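Local coordinates for protein beta-N-acetylhexosaminidase (Mycobacterium smegmatis, PDB 4YYF) that probably hydrolyses terminal non-reducing N-acetyl-D-hexosamine residues from N-acetyl-beta-D-hexosaminides, as a glycoside hydrolase of family 3, at residues A[211-223]-A[291-303]. The protein carries 1 engineered substitution. Sequence-based numbering, arbitrary orientation.
Sequences ASGDSHTGGVTTP and DLSSMGAINQRYG. With FMT (formic acid), chain G.
Met295, a selenomethionine, lays its terminal methyl over the His216 ring in a CH-pi contact: CE sits 3.7 Å from the ring centroid and 4° off the ring normal. Its chain bends at chi3 (71°), turning CE back over the imidazole face, with SE above it too. The same methyl packs tightly against Ser215, CE to OG 3.1 Å, a hydroxyl hydrogen-bonded to His208.

His216 ND1 donates in the ring plane to the syn lone pair of Asp214 OD1 at 2.8 Å, holding the ring's rotation, while the backbone N of His216 reaches that oxygen from above the carboxylate plane, closing an Asx turn. At the ring edge, NE2 donates a bent hydrogen bond to O1 of a formic acid molecule, probably from the crystallisation liquor, 3.2 Å away.

Backbone bonds join loop 211-223 to the start of helix 296-299: Gly296 N donates to His216 O (2.8 Å, nearly straight at 172°) and Ala297 N to Ser215 O (3.1 Å). Gln300 NE2 makes a weak bond to Thr217 O, and a water links Gln300 OE1 to Gly219 N.

The contact joins loops following TIM-barrel strands 199-205 and 287-289, and the first resembles the mobile Asp-His loop of family 3 N-acetylglucosaminidases, consistent with a place beside the substrate pocket. Labour is divided: backbone bonds tie loop to helix, whereas carboxylate and methyl orient the imidazole.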
loop_
_atom_site.group_PDB
_atom_site.type_symbol
_atom_site.label_atom_id
_atom_site.label_comp_id
_atom_site.label_asym_id
_atom_site.label_seq_id
_atom_site.Cartn_x
_atom_site.Cartn_y
_atom_site.Cartn_z
ATOM N N ALA A 211 -1.373 -14.706 11.129
ATOM C CA ALA A 211 -2.616 -15.129 10.466
ATOM C C ALA A 211 -2.603 -16.632 10.167
ATOM O O ALA A 211 -1.539 -17.244 10.111
ATOM C CB ALA A 211 -2.840 -14.335 9.193
ATOM N N SER A 212 -3.784 -17.215 9.955
ATOM C CA SER A 212 -3.929 -18.671 9.820
ATOM C C SER A 212 -3.448 -19.278 8.496
ATOM O O SER A 212 -3.423 -20.502 8.344
ATOM C CB SER A 212 -5.381 -19.090 10.062
ATOM O OG SER A 212 -6.259 -18.405 9.193
ATOM N N GLY A 213 -3.070 -18.445 7.534
ATOM C CA GLY A 213 -2.643 -18.955 6.240
ATOM C C GLY A 213 -2.279 -17.829 5.297
ATOM O O GLY A 213 -1.961 -16.726 5.742
ATOM N N ASP A 214 -2.367 -18.102 3.996
ATOM C CA ASP A 214 -1.934 -17.157 2.964
ATOM C C ASP A 214 -3.135 -16.455 2.317
ATOM O O ASP A 214 -3.926 -17.092 1.616
ATOM C CB ASP A 214 -1.135 -17.922 1.898
ATOM C CG ASP A 214 -0.495 -17.010 0.863
ATOM O OD1 ASP A 214 -0.834 -15.809 0.807
ATOM O OD2 ASP A 214 0.350 -17.508 0.087
ATOM N N SER A 215 -3.259 -15.148 2.530
ATOM C CA SER A 215 -4.391 -14.398 1.978
ATOM C C SER A 215 -4.395 -14.322 0.445
ATOM O O SER A 215 -5.403 -13.955 -0.158
ATOM C CB SER A 215 -4.489 -12.994 2.585
ATOM O OG SER A 215 -3.257 -12.284 2.500
ATOM N N HIS A 216 -3.276 -14.669 -0.186
ATOM C CA HIS A 216 -3.244 -14.744 -1.646
ATOM C C HIS A 216 -4.188 -15.833 -2.152
ATOM O O HIS A 216 -4.748 -15.742 -3.253
ATOM C CB HIS A 216 -1.826 -15.023 -2.160
ATOM C CG HIS A 216 -0.880 -13.878 -1.994
ATOM N ND1 HIS A 216 -0.100 -13.710 -0.873
ATOM C CD2 HIS A 216 -0.582 -12.843 -2.825
ATOM C CE1 HIS A 216 0.638 -12.615 -1.010
ATOM N NE2 HIS A 216 0.366 -12.079 -2.186
ATOM N N THR A 217 -4.370 -16.879 -1.350
ATOM C CA THR A 217 -5.080 -18.045 -1.846
ATOM C C THR A 217 -6.477 -18.246 -1.260
ATOM O O THR A 217 -7.252 -19.047 -1.769
ATOM C CB THR A 217 -4.242 -19.328 -1.690
ATOM O OG1 THR A 217 -3.943 -19.528 -0.309
ATOM C CG2 THR A 217 -2.939 -19.219 -2.485
ATOM N N GLY A 218 -6.808 -17.519 -0.202
ATOM C CA GLY A 218 -8.114 -17.682 0.417
ATOM C C GLY A 218 -8.232 -16.868 1.681
ATOM O O GLY A 218 -7.341 -16.090 2.001
ATOM N N GLY A 219 -9.332 -17.040 2.406
ATOM C CA GLY A 219 -9.557 -16.271 3.618
ATOM C C GLY A 219 -8.629 -16.726 4.721
ATOM O O GLY A 219 -8.295 -17.910 4.810
ATOM N N VAL A 220 -8.206 -15.781 5.558
ATOM C CA VAL A 220 -7.352 -16.078 6.702
ATOM C C VAL A 220 -7.840 -15.315 7.938
ATOM O O VAL A 220 -8.521 -14.288 7.812
ATOM C CB VAL A 220 -5.865 -15.724 6.426
ATOM C CG1 VAL A 220 -5.351 -16.445 5.190
ATOM C CG2 VAL A 220 -5.677 -14.218 6.278
ATOM N N THR A 221 -7.483 -15.825 9.118
ATOM C CA THR A 221 -7.876 -15.233 10.400
ATOM C C THR A 221 -6.650 -14.944 11.278
ATOM O O THR A 221 -5.714 -15.742 11.332
ATOM C CB THR A 221 -8.828 -16.178 11.164
ATOM O OG1 THR A 221 -9.941 -16.502 10.330
ATOM C CG2 THR A 221 -9.351 -15.527 12.450
ATOM N N THR A 222 -6.659 -13.811 11.975
ATOM C CA THR A 222 -5.586 -13.479 12.912
ATOM C C THR A 222 -5.974 -13.900 14.328
ATOM O O THR A 222 -7.120 -14.286 14.563
ATOM C CB THR A 222 -5.373 -11.970 12.967
ATOM O OG1 THR A 222 -6.516 -11.373 13.582
ATOM C CG2 THR A 222 -5.166 -11.386 11.581
ATOM N N PRO A 223 -5.027 -13.799 15.287
ATOM C CA PRO A 223 -5.431 -13.872 16.696
ATOM C C PRO A 223 -6.414 -12.738 17.002
ATOM O O PRO A 223 -6.474 -11.780 16.235
ATOM C CB PRO A 223 -4.115 -13.628 17.444
ATOM C CG PRO A 223 -3.054 -14.088 16.496
ATOM C CD PRO A 223 -3.557 -13.723 15.136
ATOM N N ASP A 291 -3.731 -5.925 -2.467
ATOM C CA ASP A 291 -4.271 -6.235 -3.801
ATOM C C ASP A 291 -5.687 -6.817 -3.740
ATOM O O ASP A 291 -5.912 -7.862 -3.144
ATOM C CB ASP A 291 -3.269 -7.176 -4.497
ATOM C CG ASP A 291 -3.815 -7.887 -5.725
ATOM O OD1 ASP A 291 -4.784 -7.434 -6.367
ATOM O OD2 ASP A 291 -3.221 -8.932 -6.063
ATOM N N LEU A 292 -6.634 -6.109 -4.362
ATOM C CA LEU A 292 -8.056 -6.467 -4.317
ATOM C C LEU A 292 -8.533 -7.409 -5.426
ATOM O O LEU A 292 -9.663 -7.890 -5.376
ATOM C CB LEU A 292 -8.932 -5.210 -4.332
ATOM C CG LEU A 292 -8.811 -4.240 -3.162
ATOM C CD1 LEU A 292 -9.537 -2.952 -3.483
ATOM C CD2 LEU A 292 -9.373 -4.859 -1.887
ATOM N N SER A 293 -7.692 -7.691 -6.421
ATOM C CA SER A 293 -8.159 -8.482 -7.567
ATOM C C SER A 293 -7.610 -9.914 -7.632
ATOM O O SER A 293 -8.346 -10.855 -7.934
ATOM C CB SER A 293 -7.868 -7.754 -8.877
ATOM O OG SER A 293 -6.469 -7.657 -9.094
ATOM N N SER A 294 -6.322 -10.094 -7.373
ATOM C CA SER A 294 -5.726 -11.419 -7.566
ATOM C C SER A 294 -5.727 -12.256 -6.306
ATOM O O SER A 294 -5.467 -13.462 -6.362
ATOM C CB SER A 294 -4.296 -11.318 -8.090
ATOM O OG SER A 294 -3.394 -11.007 -7.039
HETATM N N MSE A 295 -6.023 -11.633 -5.171
HETATM C CA MSE A 295 -5.927 -12.321 -3.877
HETATM C C MSE A 295 -7.230 -12.989 -3.458
HETATM O O MSE A 295 -8.262 -12.326 -3.343
HETATM C CB MSE A 295 -5.435 -11.349 -2.790
HETATM C CG MSE A 295 -4.044 -10.826 -3.095
HETATM SE SE MSE A 295 -3.268 -9.712 -1.704
HETATM C CE MSE A 295 -2.935 -11.099 -0.386
ATOM N N GLY A 296 -7.156 -14.297 -3.205
ATOM C CA GLY A 296 -8.319 -15.115 -2.901
ATOM C C GLY A 296 -9.139 -14.685 -1.695
ATOM O O GLY A 296 -10.350 -14.917 -1.664
ATOM N N ALA A 297 -8.501 -14.067 -0.702
ATOM C CA ALA A 297 -9.234 -13.607 0.485
ATOM C C ALA A 297 -10.315 -12.601 0.085
ATOM O O ALA A 297 -11.337 -12.465 0.760
ATOM C CB ALA A 297 -8.281 -12.987 1.517
ATOM N N ILE A 298 -10.059 -11.877 -1.003
ATOM C CA ILE A 298 -11.019 -10.918 -1.536
ATOM C C ILE A 298 -11.827 -11.501 -2.697
ATOM O O ILE A 298 -13.066 -11.477 -2.685
ATOM C CB ILE A 298 -10.326 -9.636 -2.042
ATOM C CG1 ILE A 298 -9.549 -8.972 -0.911
ATOM C CG2 ILE A 298 -11.367 -8.656 -2.613
ATOM C CD1 ILE A 298 -10.433 -8.602 0.291
ATOM N N ASN A 299 -11.133 -12.026 -3.699
ATOM C CA ASN A 299 -11.798 -12.291 -4.979
ATOM C C ASN A 299 -12.776 -13.459 -4.950
ATOM O O ASN A 299 -13.622 -13.601 -5.842
ATOM C CB ASN A 299 -10.803 -12.332 -6.169
ATOM C CG ASN A 299 -9.966 -13.606 -6.228
ATOM O OD1 ASN A 299 -10.358 -14.654 -5.729
ATOM N ND2 ASN A 299 -8.823 -13.520 -6.898
ATOM N N GLN A 300 -12.688 -14.277 -3.907
ATOM C CA GLN A 300 -13.635 -15.376 -3.747
ATOM C C GLN A 300 -14.976 -14.882 -3.221
ATOM O O GLN A 300 -15.957 -15.623 -3.215
ATOM C CB GLN A 300 -13.075 -16.439 -2.801
ATOM C CG GLN A 300 -11.953 -17.256 -3.399
ATOM C CD GLN A 300 -11.220 -18.073 -2.352
ATOM O OE1 GLN A 300 -11.683 -18.205 -1.215
ATOM N NE2 GLN A 300 -10.070 -18.623 -2.728
ATOM N N ARG A 301 -15.013 -13.632 -2.778
ATOM C CA ARG A 301 -16.232 -13.079 -2.210
ATOM C C ARG A 301 -16.744 -11.877 -3.007
ATOM O O ARG A 301 -17.948 -11.654 -3.096
ATOM C CB ARG A 301 -15.998 -12.718 -0.734
ATOM C CG ARG A 301 -15.506 -13.906 0.090
ATOM C CD ARG A 301 -15.063 -13.518 1.492
ATOM N NE ARG A 301 -16.138 -12.919 2.276
ATOM C CZ ARG A 301 -16.073 -12.689 3.585
ATOM N NH1 ARG A 301 -14.984 -13.023 4.266
ATOM N NH2 ARG A 301 -17.097 -12.128 4.210
ATOM N N TYR A 302 -15.827 -11.116 -3.593
ATOM C CA TYR A 302 -16.182 -9.869 -4.269
ATOM C C TYR A 302 -15.408 -9.690 -5.567
ATOM O O TYR A 302 -14.197 -9.930 -5.604
ATOM C CB TYR A 302 -15.894 -8.668 -3.355
ATOM C CG TYR A 302 -16.424 -8.837 -1.946
ATOM C CD1 TYR A 302 -17.781 -8.777 -1.683
ATOM C CD2 TYR A 302 -15.561 -9.066 -0.884
ATOM C CE1 TYR A 302 -18.266 -8.943 -0.395
ATOM C CE2 TYR A 302 -16.037 -9.230 0.410
ATOM C CZ TYR A 302 -17.387 -9.163 0.647
ATOM O OH TYR A 302 -17.858 -9.327 1.935
ATOM N N GLY A 303 -16.102 -9.243 -6.618
ATOM C CA GLY A 303 -15.447 -8.845 -7.858
ATOM C C GLY A 303 -14.698 -7.548 -7.642
ATOM O O GLY A 303 -14.858 -6.908 -6.594
HETATM C C FMT G . 3.385 -9.479 -2.399
HETATM O O1 FMT G . 2.300 -9.547 -1.820
HETATM O O2 FMT G . 4.006 -10.456 -2.815
HETATM O O HOH W 1 -3.535 -15.485 -5.841
HETATM O O HOH W 2 -5.703 -16.398 -6.335
HETATM O O HOH W 3 -11.242 -19.030 1.582
#